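Local coordinates for protein acetylxylan esterase A (Aspergillus awamori, PDB 5X6S) that removes acetyl side groups from the backbone of acetylated xylans, acting as a secreted serine esterase in the breakdown of plant biomass, at residues I196-S200 / V261-G265; A138-Y142 / D268-F272; V17-I21 / M98-T102; T235-E241 / I252-V257. All coordinates share one frame; numbering follows the deposited sequence.

Contact 1. Residues I196-S200 / V261-G265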
loop_
_atom_site.group_PDB
_atom_site.type_symbol
_atom_site.label_atom_id
_atom_site.label_comp_id
_atom_site.label_asym_id
_atom_site.label_seq_id
_atom_site.Cartn_x
_atom_site.Cartn_y
_atom_site.Cartn_z
ATOM N N ILE A 196 1.373 1.836 20.564
ATOM C CA ILE A 196 0.510 2.697 21.382
ATOM C C ILE A 196 1.183 3.035 22.725
ATOM O O ILE A 196 1.382 2.138 23.559
ATOM C CB ILE A 196 -0.852 1.999 21.659
ATOM C CG1 ILE A 196 -1.429 1.397 20.379
ATOM C CG2 ILE A 196 -1.825 2.905 22.443
ATOM C CD1 ILE A 196 -1.718 2.382 19.236
ATOM N N TYR A 197 1.512 4.313 22.949
ATOM C CA TYR A 197 2.033 4.791 24.224
ATOM C C TYR A 197 0.936 5.485 25.023
ATOM O O TYR A 197 0.098 6.187 24.472
ATOM C CB TYR A 197 3.126 5.841 24.024
ATOM C CG TYR A 197 4.465 5.376 23.488
ATOM C CD1 TYR A 197 4.706 5.226 22.104
ATOM C CD2 TYR A 197 5.529 5.151 24.358
ATOM C CE1 TYR A 197 5.979 4.854 21.630
ATOM C CE2 TYR A 197 6.807 4.808 23.880
ATOM C CZ TYR A 197 7.031 4.659 22.531
ATOM O OH TYR A 197 8.305 4.323 22.110
ATOM N N HIS A 198 0.992 5.385 26.343
ATOM C CA HIS A 198 0.077 6.130 27.202
ATOM C C HIS A 198 0.703 6.205 28.598
ATOM O O HIS A 198 1.438 5.308 28.990
ATOM C CB HIS A 198 -1.308 5.478 27.276
ATOM C CG HIS A 198 -2.444 6.449 27.388
ATOM N ND1 HIS A 198 -3.269 6.738 26.327
ATOM C CD2 HIS A 198 -2.852 7.255 28.403
ATOM C CE1 HIS A 198 -4.126 7.680 26.665
ATOM N NE2 HIS A 198 -3.911 7.994 27.934
ATOM N N GLY A 199 0.378 7.260 29.333
ATOM C CA GLY A 199 0.877 7.414 30.712
ATOM C C GLY A 199 -0.177 7.043 31.752
ATOM O O GLY A 199 -1.366 7.332 31.562
ATOM N N SER A 200 0.258 6.408 32.851
ATOM C CA SER A 200 -0.656 5.879 33.895
ATOM C C SER A 200 -1.384 6.957 34.697
ATOM O O SER A 200 -2.369 6.689 35.346
ATOM C CB SER A 200 0.086 4.939 34.857
ATOM O OG SER A 200 0.957 5.680 35.694
ATOM N N VAL A 261 2.847 11.267 26.933
ATOM C CA VAL A 261 4.093 10.546 26.951
ATOM C C VAL A 261 5.017 11.277 25.960
ATOM O O VAL A 261 4.647 11.466 24.790
ATOM C CB VAL A 261 3.935 9.076 26.498
ATOM C CG1 VAL A 261 5.297 8.392 26.383
ATOM C CG2 VAL A 261 3.005 8.275 27.438
ATOM N N PRO A 262 6.197 11.700 26.425
ATOM C CA PRO A 262 7.116 12.434 25.512
ATOM C C PRO A 262 7.501 11.551 24.337
ATOM O O PRO A 262 7.634 10.359 24.502
ATOM C CB PRO A 262 8.384 12.683 26.357
ATOM C CG PRO A 262 8.123 12.095 27.722
ATOM C CD PRO A 262 6.728 11.537 27.796
ATOM N N ILE A 263 7.727 12.149 23.170
ATOM C CA ILE A 263 8.095 11.412 21.994
ATOM C C ILE A 263 9.454 10.750 22.189
ATOM O O ILE A 263 10.411 11.377 22.651
ATOM C CB ILE A 263 8.220 12.378 20.783
ATOM C CG1 ILE A 263 6.887 13.012 20.436
ATOM C CG2 ILE A 263 8.799 11.647 19.577
ATOM C CD1 ILE A 263 7.012 14.181 19.472
ATOM N N HIS A 264 9.560 9.470 21.841
ATOM C CA HIS A 264 10.802 8.770 21.874
ATOM C C HIS A 264 11.218 8.616 20.407
ATOM O O HIS A 264 10.991 7.576 19.784
ATOM C CB HIS A 264 10.669 7.400 22.554
ATOM C CG HIS A 264 10.446 7.474 24.035
ATOM N ND1 HIS A 264 9.442 8.222 24.609
ATOM C CD2 HIS A 264 11.135 6.919 25.060
ATOM C CE1 HIS A 264 9.511 8.116 25.926
ATOM N NE2 HIS A 264 10.528 7.323 26.221
ATOM N N GLY A 265 11.856 9.649 19.863
ATOM C CA GLY A 265 12.200 9.685 18.430
ATOM C C GLY A 265 13.077 8.521 17.932
ATOM O O GLY A 265 12.788 7.932 16.890
#
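Val261 meets strand residues 197-199 with both of its methyl groups, each on a different partner. Val261 CG1 lies anti to the backbone N (chi1 174°) and is directed at the aromatic ring of Tyr197, where it comes 3.8 Å from Tyr197 CD2; the two side chains cross at about a right angle. CG2, turned the other way, rests on the backbone, with Val261 CG2 3.3 Å from His198 C and 3.4 Å from Gly199 N. Farther along, the hydroxyl of Tyr197 ends beside the CB of His264, Tyr197 OH lying 3.9 Å from His264 CB. The two rings are nearly parallel, planes 24° apart, but so far offset that they barely overlap. In this alpha/beta-hydrolase fold, strand 193-199 is an inner strand of the central sheet, and 261-265 belongs to the loop that leads from strand 249-254 to the last helix, 265-272. His264 is the N-cap residue of that helix. Its imidazole is fixed at both nitrogens: His264 ND1 donates nearly in the ring plane to Pro262 O at 2.8 Å, a bent bond of 136°, while NE2 pairs with Gln237 OE1. His198 turns to the other side of the strand, where NE2 bonds to Leu205 O.

Contact 2. Residues A138-Y142 / D268-F272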
loop_
_atom_site.group_PDB
_atom_site.type_symbol
_atom_site.label_atom_id
_atom_site.label_comp_id
_atom_site.label_asym_id
_atom_site.label_seq_id
_atom_site.Cartn_x
_atom_site.Cartn_y
_atom_site.Cartn_z
ATOM N N ALA A 138 3.338 1.555 9.343
ATOM C CA ALA A 138 3.333 1.515 10.829
ATOM C C ALA A 138 2.954 2.858 11.336
ATOM O O ALA A 138 3.078 3.871 10.585
ATOM C CB ALA A 138 4.705 1.107 11.396
ATOM N N ALA A 139 2.499 2.899 12.582
ATOM C CA ALA A 139 2.030 4.097 13.250
ATOM C C ALA A 139 2.453 4.063 14.682
ATOM O O ALA A 139 2.462 2.954 15.286
ATOM C CB ALA A 139 0.531 4.191 13.222
ATOM N N THR A 140 2.737 5.243 15.255
ATOM C CA THR A 140 3.072 5.366 16.704
ATOM C C THR A 140 2.131 6.379 17.305
ATOM O O THR A 140 2.053 7.528 16.831
ATOM C CB THR A 140 4.592 5.719 16.938
ATOM O OG1 THR A 140 5.429 4.654 16.451
ATOM C CG2 THR A 140 4.914 5.937 18.438
ATOM N N VAL A 141 1.437 6.000 18.363
ATOM C CA VAL A 141 0.416 6.793 19.015
ATOM C C VAL A 141 0.927 7.235 20.388
ATOM O O VAL A 141 1.217 6.372 21.264
ATOM C CB VAL A 141 -0.918 5.990 19.139
ATOM C CG1 VAL A 141 -2.005 6.736 19.841
ATOM C CG2 VAL A 141 -1.403 5.517 17.757
ATOM N N TYR A 142 1.102 8.544 20.551
ATOM C CA TYR A 142 1.487 9.158 21.848
ATOM C C TYR A 142 0.269 9.750 22.586
ATOM O O TYR A 142 -0.118 10.915 22.382
ATOM C CB TYR A 142 2.612 10.211 21.697
ATOM C CG TYR A 142 3.933 9.614 21.374
ATOM C CD1 TYR A 142 4.685 8.963 22.371
ATOM C CD2 TYR A 142 4.458 9.651 20.080
ATOM C CE1 TYR A 142 5.885 8.368 22.077
ATOM C CE2 TYR A 142 5.715 9.044 19.786
ATOM C CZ TYR A 142 6.414 8.435 20.801
ATOM O OH TYR A 142 7.616 7.847 20.590
ATOM N N ASP A 268 10.941 5.504 17.681
ATOM C CA ASP A 268 10.056 5.594 16.514
ATOM C C ASP A 268 10.802 5.086 15.294
ATOM O O ASP A 268 10.247 4.313 14.507
ATOM C CB ASP A 268 9.576 7.027 16.241
ATOM C CG ASP A 268 8.696 7.607 17.317
ATOM O OD1 ASP A 268 8.214 6.895 18.231
ATOM O OD2 ASP A 268 8.484 8.854 17.293
ATOM N N MET A 269 12.053 5.527 15.114
ATOM C CA MET A 269 12.902 5.070 14.021
ATOM C C MET A 269 13.019 3.538 13.933
ATOM O O MET A 269 13.068 2.942 12.835
ATOM C CB MET A 269 14.297 5.734 14.102
ATOM C CG MET A 269 14.327 7.260 13.969
ATOM S SD MET A 269 13.498 7.874 12.452
ATOM C CE MET A 269 11.847 8.218 13.042
ATOM N N GLU A 270 13.102 2.913 15.104
ATOM C CA GLU A 270 13.228 1.465 15.229
ATOM C C GLU A 270 11.896 0.799 14.875
ATOM O O GLU A 270 11.885 -0.166 14.138
ATOM C CB GLU A 270 13.634 1.099 16.652
ATOM C CG GLU A 270 15.090 1.392 16.935
ATOM C CD GLU A 270 15.478 1.197 18.407
ATOM O OE1 GLU A 270 14.758 0.490 19.148
ATOM O OE2 GLU A 270 16.487 1.794 18.813
ATOM N N TRP A 271 10.777 1.354 15.374
ATOM C CA TRP A 271 9.460 0.769 15.105
ATOM C C TRP A 271 9.137 0.874 13.618
ATOM O O TRP A 271 8.639 -0.074 12.977
ATOM C CB TRP A 271 8.390 1.479 15.930
ATOM C CG TRP A 271 6.987 1.021 15.666
ATOM C CD1 TRP A 271 5.959 1.755 15.183
ATOM C CD2 TRP A 271 6.483 -0.315 15.841
ATOM N NE1 TRP A 271 4.837 0.985 15.080
ATOM C CE2 TRP A 271 5.133 -0.296 15.486
ATOM C CE3 TRP A 271 7.046 -1.520 16.302
ATOM C CZ2 TRP A 271 4.329 -1.427 15.562
ATOM C CZ3 TRP A 271 6.208 -2.658 16.373
ATOM C CH2 TRP A 271 4.897 -2.590 15.996
ATOM N N PHE A 272 9.439 2.045 13.054
ATOM C CA PHE A 272 9.203 2.288 11.647
ATOM C C PHE A 272 10.099 1.432 10.800
ATOM O O PHE A 272 9.661 0.970 9.772
ATOM C CB PHE A 272 9.414 3.751 11.278
ATOM C CG PHE A 272 8.501 4.706 11.952
ATOM C CD1 PHE A 272 7.376 4.291 12.591
ATOM C CD2 PHE A 272 8.776 6.080 11.915
ATOM C CE1 PHE A 272 6.548 5.189 13.217
ATOM C CE2 PHE A 272 7.960 7.008 12.529
ATOM C CZ PHE A 272 6.811 6.563 13.184
#
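The Tyr142 ring has the Asp268 carboxylate at its hydroxyl edge, ring and carboxylate planes 51° apart, and the indole of Trp271 has Ala139 O at its NE1 edge, somewhat tilted from the ring plane. The ring of Phe272 carries Asp268 O of its own helix over one face, 3.1 Å above the plane and toward the rim, while the backbone carbonyl carbon of Ala139 lies at its edge. Tyr142 OH donates to Asp268 OD1 at 2.6 Å, on the syn side of the carboxylate; the same hydroxyl accepts from His264 N, and Asp268 OD2 is held by Tyr53 OH. Here the C-terminal helix 265-272 covers strand 138-142 of the alpha/beta-hydrolase sheet, running roughly antiparallel to it (148°) with segment axes 8.8 Å apart. With CG of Trp271 anti to the backbone N, the indole reaches back to the strand, and NE1 donates to Ala139 O at 3.1 Å. The bond is bent, 137° at the hydrogen, and arrives from above the carbonyl plane. Ala138 CB packs 3.7 Å from Trp271 NE1. Thr140 divides its branches: CG2 abuts Asp268 OD1 at 3.4 Å, whereas OG1, bonded to Gln195 OE1, sits 3.2 Å from Trp271 CD1.

Contact 3. Residues V17-I21 / M98-T102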
loop_
_atom_site.group_PDB
_atom_site.type_symbol
_atom_site.label_atom_id
_atom_site.label_comp_id
_atom_site.label_asym_id
_atom_site.label_seq_id
_atom_site.Cartn_x
_atom_site.Cartn_y
_atom_site.Cartn_z
ATOM N N VAL A 17 -7.485 21.826 5.592
ATOM C CA VAL A 17 -6.339 21.475 6.419
ATOM C C VAL A 17 -5.056 22.082 5.803
ATOM O O VAL A 17 -4.904 22.044 4.570
ATOM C CB VAL A 17 -6.222 19.928 6.540
ATOM C CG1 VAL A 17 -5.147 19.519 7.510
ATOM C CG2 VAL A 17 -7.562 19.333 6.921
ATOM N N GLY A 18 -4.132 22.595 6.625
ATOM C CA GLY A 18 -2.819 23.051 6.099
ATOM C C GLY A 18 -1.826 21.908 5.911
ATOM O O GLY A 18 -1.884 20.920 6.641
ATOM N N MET A 19 -0.917 22.033 4.954
ATOM C CA MET A 19 0.106 21.049 4.743
ATOM C C MET A 19 1.474 21.714 4.775
ATOM O O MET A 19 1.706 22.655 4.009
ATOM C CB MET A 19 -0.066 20.349 3.402
ATOM C CG MET A 19 1.041 19.400 3.085
ATOM S SD MET A 19 0.833 18.574 1.522
ATOM C CE MET A 19 2.383 17.695 1.366
ATOM N N TYR A 20 2.336 21.265 5.663
ATOM C CA TYR A 20 3.727 21.718 5.705
ATOM C C TYR A 20 4.623 20.521 5.635
ATOM O O TYR A 20 4.363 19.503 6.287
ATOM C CB TYR A 20 4.046 22.529 6.955
ATOM C CG TYR A 20 3.173 23.771 7.111
ATOM C CD1 TYR A 20 1.887 23.677 7.586
ATOM C CD2 TYR A 20 3.633 25.012 6.742
ATOM C CE1 TYR A 20 1.082 24.800 7.773
ATOM C CE2 TYR A 20 2.845 26.154 6.907
ATOM C CZ TYR A 20 1.566 26.033 7.417
ATOM O OH TYR A 20 0.755 27.122 7.527
ATOM N N ILE A 21 5.699 20.617 4.864
ATOM C CA ILE A 21 6.681 19.532 4.793
ATOM C C ILE A 21 8.095 19.959 5.103
ATOM O O ILE A 21 8.522 21.077 4.763
ATOM C CB ILE A 21 6.679 18.811 3.432
ATOM C CG1 ILE A 21 7.060 19.749 2.292
ATOM C CG2 ILE A 21 5.307 18.275 3.147
ATOM C CD1 ILE A 21 7.238 18.965 0.970
ATOM N N MET A 98 -2.183 14.588 1.258
ATOM C CA MET A 98 -0.840 15.116 1.481
ATOM C C MET A 98 0.199 14.016 1.256
ATOM O O MET A 98 1.280 14.250 0.666
ATOM C CB MET A 98 -0.693 15.602 2.914
ATOM C CG MET A 98 -1.550 16.759 3.267
ATOM S SD MET A 98 -1.424 17.243 4.994
ATOM C CE MET A 98 -2.950 18.097 5.251
ATOM N N VAL A 99 -0.107 12.825 1.758
ATOM C CA VAL A 99 0.738 11.675 1.560
ATOM C C VAL A 99 0.956 11.371 0.089
ATOM O O VAL A 99 2.103 11.253 -0.380
ATOM C CB VAL A 99 0.242 10.449 2.377
ATOM C CG1 VAL A 99 0.916 9.150 1.905
ATOM C CG2 VAL A 99 0.494 10.690 3.827
ATOM N N THR A 100 -0.141 11.213 -0.656
ATOM C CA THR A 100 -0.019 10.760 -2.021
ATOM C C THR A 100 0.661 11.808 -2.887
ATOM O O THR A 100 1.431 11.446 -3.788
ATOM C CB THR A 100 -1.374 10.340 -2.606
ATOM O OG1 THR A 100 -2.229 11.491 -2.669
ATOM C CG2 THR A 100 -2.006 9.173 -1.760
ATOM N N TRP A 101 0.418 13.088 -2.593
ATOM C CA TRP A 101 1.063 14.209 -3.303
ATOM C C TRP A 101 2.580 14.128 -3.102
ATOM O O TRP A 101 3.342 14.273 -4.063
ATOM C CB TRP A 101 0.569 15.565 -2.805
ATOM C CG TRP A 101 1.143 16.744 -3.535
ATOM C CD1 TRP A 101 0.685 17.320 -4.710
ATOM C CD2 TRP A 101 2.334 17.435 -3.198
ATOM N NE1 TRP A 101 1.498 18.346 -5.077
ATOM C CE2 TRP A 101 2.517 18.453 -4.168
ATOM C CE3 TRP A 101 3.259 17.312 -2.160
ATOM C CZ2 TRP A 101 3.594 19.332 -4.122
ATOM C CZ3 TRP A 101 4.299 18.186 -2.104
ATOM C CH2 TRP A 101 4.478 19.176 -3.100
ATOM N N THR A 102 2.997 13.872 -1.863
ATOM C CA THR A 102 4.402 13.847 -1.506
ATOM C C THR A 102 5.095 12.616 -2.144
ATOM O O THR A 102 6.244 12.734 -2.654
ATOM C CB THR A 102 4.578 13.814 0.030
ATOM O OG1 THR A 102 3.942 14.973 0.601
ATOM C CG2 THR A 102 6.061 13.772 0.445
#
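Met98 and Met19 slide past each other in opposite directions where helix 91-106 packs on strand 18-23, near one end of the central sheet of the alpha/beta-hydrolase fold. The axes of the two short segments approach to 10.6 Å, at an angle of 40°. Both methionine chains are extended beyond CG, which lets them lie alongside one another over much of their length: Met19 SD is 3.5 Å from Met98 CG, and Met98 SD returns the contact at 3.7 Å from Met19 CB. The methyl end of Met98 reaches the start of the strand, where CE is wedged 3.5 Å from Val17 CG1, a tight carbon pair, and 3.3 Å from Gly18 O. Phe10 and Pro67 also border this methionine.

One helical turn on, Trp101 brings its six-membered ring to the far end of Met19. Met19 SD stands 5.3 Å from the centroid of the Trp101 six-membered ring and 39° off its normal, an oblique Met-aromatic contact, while Met19 CE touches Trp101 CE3 at 3.7 Å. Ile21 CD1 approaches the same ring at its edge. Trp101 also packs on Ser104 of a neighbouring subunit.

At Thr102 the hydroxyl turns back along the helix, OG1 lying beside the backbone N (chi1 -59°). It donates to Met98 O, which Thr102 N reaches from the opposite face of the carbonyl plane, and Thr102 OG1 meets Met19 CE at 3.2 Å.

Contact 4. Residues T235-E241 / I252-V257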
loop_
_atom_site.group_PDB
_atom_site.type_symbol
_atom_site.label_atom_id
_atom_site.label_comp_id
_atom_site.label_asym_id
_atom_site.label_seq_id
_atom_site.Cartn_x
_atom_site.Cartn_y
_atom_site.Cartn_z
ATOM N N THR A 235 11.061 -1.000 29.543
ATOM C CA THR A 235 11.322 -0.977 28.111
ATOM C C THR A 235 10.281 -0.029 27.477
ATOM O O THR A 235 9.099 -0.233 27.658
ATOM C CB THR A 235 11.189 -2.401 27.536
ATOM O OG1 THR A 235 12.148 -3.289 28.141
ATOM C CG2 THR A 235 11.392 -2.418 25.994
ATOM N N PRO A 236 10.710 1.044 26.769
ATOM C CA PRO A 236 12.098 1.413 26.405
ATOM C C PRO A 236 12.942 2.031 27.520
ATOM O O PRO A 236 14.121 2.262 27.297
ATOM C CB PRO A 236 11.896 2.435 25.266
ATOM C CG PRO A 236 10.633 3.113 25.676
ATOM C CD PRO A 236 9.741 2.033 26.255
ATOM N N GLN A 237 12.367 2.307 28.692
ATOM C CA GLN A 237 13.150 2.895 29.830
ATOM C C GLN A 237 12.466 2.551 31.149
ATOM O O GLN A 237 11.367 1.988 31.146
ATOM C CB GLN A 237 13.239 4.430 29.721
ATOM C CG GLN A 237 11.948 5.180 30.075
ATOM C CD GLN A 237 11.957 6.617 29.608
ATOM O OE1 GLN A 237 11.966 6.856 28.426
ATOM N NE2 GLN A 237 11.929 7.559 30.517
ATOM N N THR A 238 13.085 2.969 32.264
ATOM C CA THR A 238 12.572 2.708 33.605
ATOM C C THR A 238 11.131 3.140 33.717
ATOM O O THR A 238 10.770 4.255 33.319
ATOM C CB THR A 238 13.447 3.425 34.679
ATOM O OG1 THR A 238 14.783 2.949 34.532
ATOM C CG2 THR A 238 12.940 3.184 36.099
ATOM N N ASN A 239 10.300 2.225 34.237
ATOM C CA ASN A 239 8.911 2.466 34.525
ATOM C C ASN A 239 7.999 2.526 33.294
ATOM O O ASN A 239 6.810 2.800 33.420
ATOM C CB ASN A 239 8.719 3.684 35.400
ATOM C CG ASN A 239 9.158 3.422 36.846
ATOM O OD1 ASN A 239 9.127 2.283 37.328
ATOM N ND2 ASN A 239 9.584 4.467 37.519
ATOM N N TYR A 240 8.583 2.258 32.128
ATOM C CA TYR A 240 7.788 1.990 30.950
ATOM C C TYR A 240 7.717 0.460 30.789
ATOM O O TYR A 240 8.709 -0.229 30.961
ATOM C CB TYR A 240 8.472 2.576 29.732
ATOM C CG TYR A 240 8.324 4.057 29.530
ATOM C CD1 TYR A 240 8.666 4.962 30.517
ATOM C CD2 TYR A 240 7.894 4.567 28.300
ATOM C CE1 TYR A 240 8.550 6.325 30.311
ATOM C CE2 TYR A 240 7.761 5.939 28.089
ATOM C CZ TYR A 240 8.116 6.816 29.067
ATOM O OH TYR A 240 7.996 8.185 28.840
ATOM N N GLU A 241 6.567 -0.067 30.393
ATOM C CA GLU A 241 6.491 -1.505 30.124
ATOM C C GLU A 241 5.908 -1.772 28.752
ATOM O O GLU A 241 4.849 -1.260 28.441
ATOM C CB GLU A 241 5.589 -2.184 31.176
ATOM C CG GLU A 241 5.458 -3.712 31.031
ATOM C CD GLU A 241 4.309 -4.248 31.900
ATOM O OE1 GLU A 241 3.118 -3.839 31.655
ATOM O OE2 GLU A 241 4.573 -5.021 32.857
ATOM N N ILE A 252 2.808 0.411 25.019
ATOM C CA ILE A 252 3.867 0.854 25.939
ATOM C C ILE A 252 3.188 1.717 26.988
ATOM O O ILE A 252 2.691 2.803 26.700
ATOM C CB ILE A 252 5.037 1.581 25.195
ATOM C CG1 ILE A 252 5.632 0.628 24.183
ATOM C CG2 ILE A 252 6.092 2.074 26.193
ATOM C CD1 ILE A 252 6.150 1.232 22.953
ATOM N N PHE A 253 3.083 1.187 28.210
ATOM C CA PHE A 253 2.416 1.898 29.298
ATOM C C PHE A 253 3.490 2.516 30.198
ATOM O O PHE A 253 4.329 1.782 30.733
ATOM C CB PHE A 253 1.497 0.960 30.115
ATOM C CG PHE A 253 0.453 1.664 30.930
ATOM C CD1 PHE A 253 -0.542 2.429 30.319
ATOM C CD2 PHE A 253 0.404 1.507 32.327
ATOM C CE1 PHE A 253 -1.547 3.019 31.073
ATOM C CE2 PHE A 253 -0.582 2.126 33.100
ATOM C CZ PHE A 253 -1.565 2.894 32.482
ATOM N N ALA A 254 3.431 3.841 30.338
ATOM C CA ALA A 254 4.432 4.631 31.103
ATOM C C ALA A 254 3.903 4.990 32.507
ATOM O O ALA A 254 3.133 5.921 32.691
ATOM C CB ALA A 254 4.779 5.902 30.337
ATOM N N THR A 255 4.315 4.216 33.504
ATOM C CA THR A 255 3.895 4.482 34.870
ATOM C C THR A 255 4.516 5.756 35.414
ATOM O O THR A 255 5.736 5.975 35.294
ATOM C CB THR A 255 4.223 3.268 35.802
ATOM O OG1 THR A 255 3.537 2.117 35.307
ATOM C CG2 THR A 255 3.817 3.541 37.249
ATOM N N GLY A 256 3.648 6.594 35.972
ATOM C CA GLY A 256 4.006 7.884 36.541
ATOM C C GLY A 256 4.059 9.044 35.567
ATOM O O GLY A 256 4.416 10.151 35.951
ATOM N N VAL A 257 3.717 8.784 34.295
ATOM C CA VAL A 257 3.709 9.820 33.241
ATOM C C VAL A 257 2.263 10.225 32.930
ATOM O O VAL A 257 1.334 9.382 32.901
ATOM C CB VAL A 257 4.455 9.315 31.955
ATOM C CG1 VAL A 257 4.428 10.338 30.804
ATOM C CG2 VAL A 257 5.882 8.902 32.275
HETATM O O HOH W 1 4.204 0.620 33.098
#
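Ala254 CB sits over the centre of the Tyr240 ring, 3.6 Å from the centroid and only 9° off the ring normal, a CH-pi contact. The opposite face of the ring has Gln237 OE1, hydrogen-bonded to His264 NE2, above it, offset toward the rim. At the ring edge Ile252 CG2 lies 3.7 Å from Tyr240 CD2, and the same methyl also packs on Pro236 CD. With CG2 anti to the backbone N, Ile252 sends this methyl to both Pro236 and Tyr240. Val257 CG2 comes near the phenol end at a greater distance, while the imidazole of His264 meets the Tyr240 ring from outside the hairpin.

These residues belong to the antiparallel beta hairpin of strands 240-246 and 249-254, close to one end of the sheet. Tyr240 and Ala254 form a non-hydrogen-bonded pair with side chains on one face; Glu241 and Phe253 are the adjoining hydrogen-bonded pair, joined by Glu241 N to Phe253 O at 2.9 Å and Phe253 N to Glu241 O at 3.0 Å. The Phe253 ring leads away to meet Tyr210 and Tyr211. At the Tyr240-Ala254 end of the ladder each chain makes a type II turn, Gln237 to Tyr240 leading into the first strand, Ala254 to Val257 leaving the second. Thr255 N donates to Asn239 O at 2.9 Å, and a water bridges Phe253 O, at 2.6 Å, to Thr255 OG1.

How the contacts relate
All four contacts lie on one mixed sheet. Contacts 1, 2 and 4 cluster toward one side of it: strands 138-142, 193-199 and 249-254 are successive neighbours, and contacts 1 and 4 have centres only 8 Å apart, contacts 1 and 2 about 11 Å. Contact 3 stands apart near the other end, its centre about 33 Å from that of contact 4. Along the chain contact 3 closes first; contact 4 is then nested within contact 1, and contact 1 within contact 2. Probable hydrogen bonds join neighbouring strands, Tyr197 N to Val141 O between contacts 1 and 2, Ile252 N to Ile196 O between contacts 1 and 4. The Tyr142 side chain lies about 7 Å from that of Ser119, probably the catalytic serine.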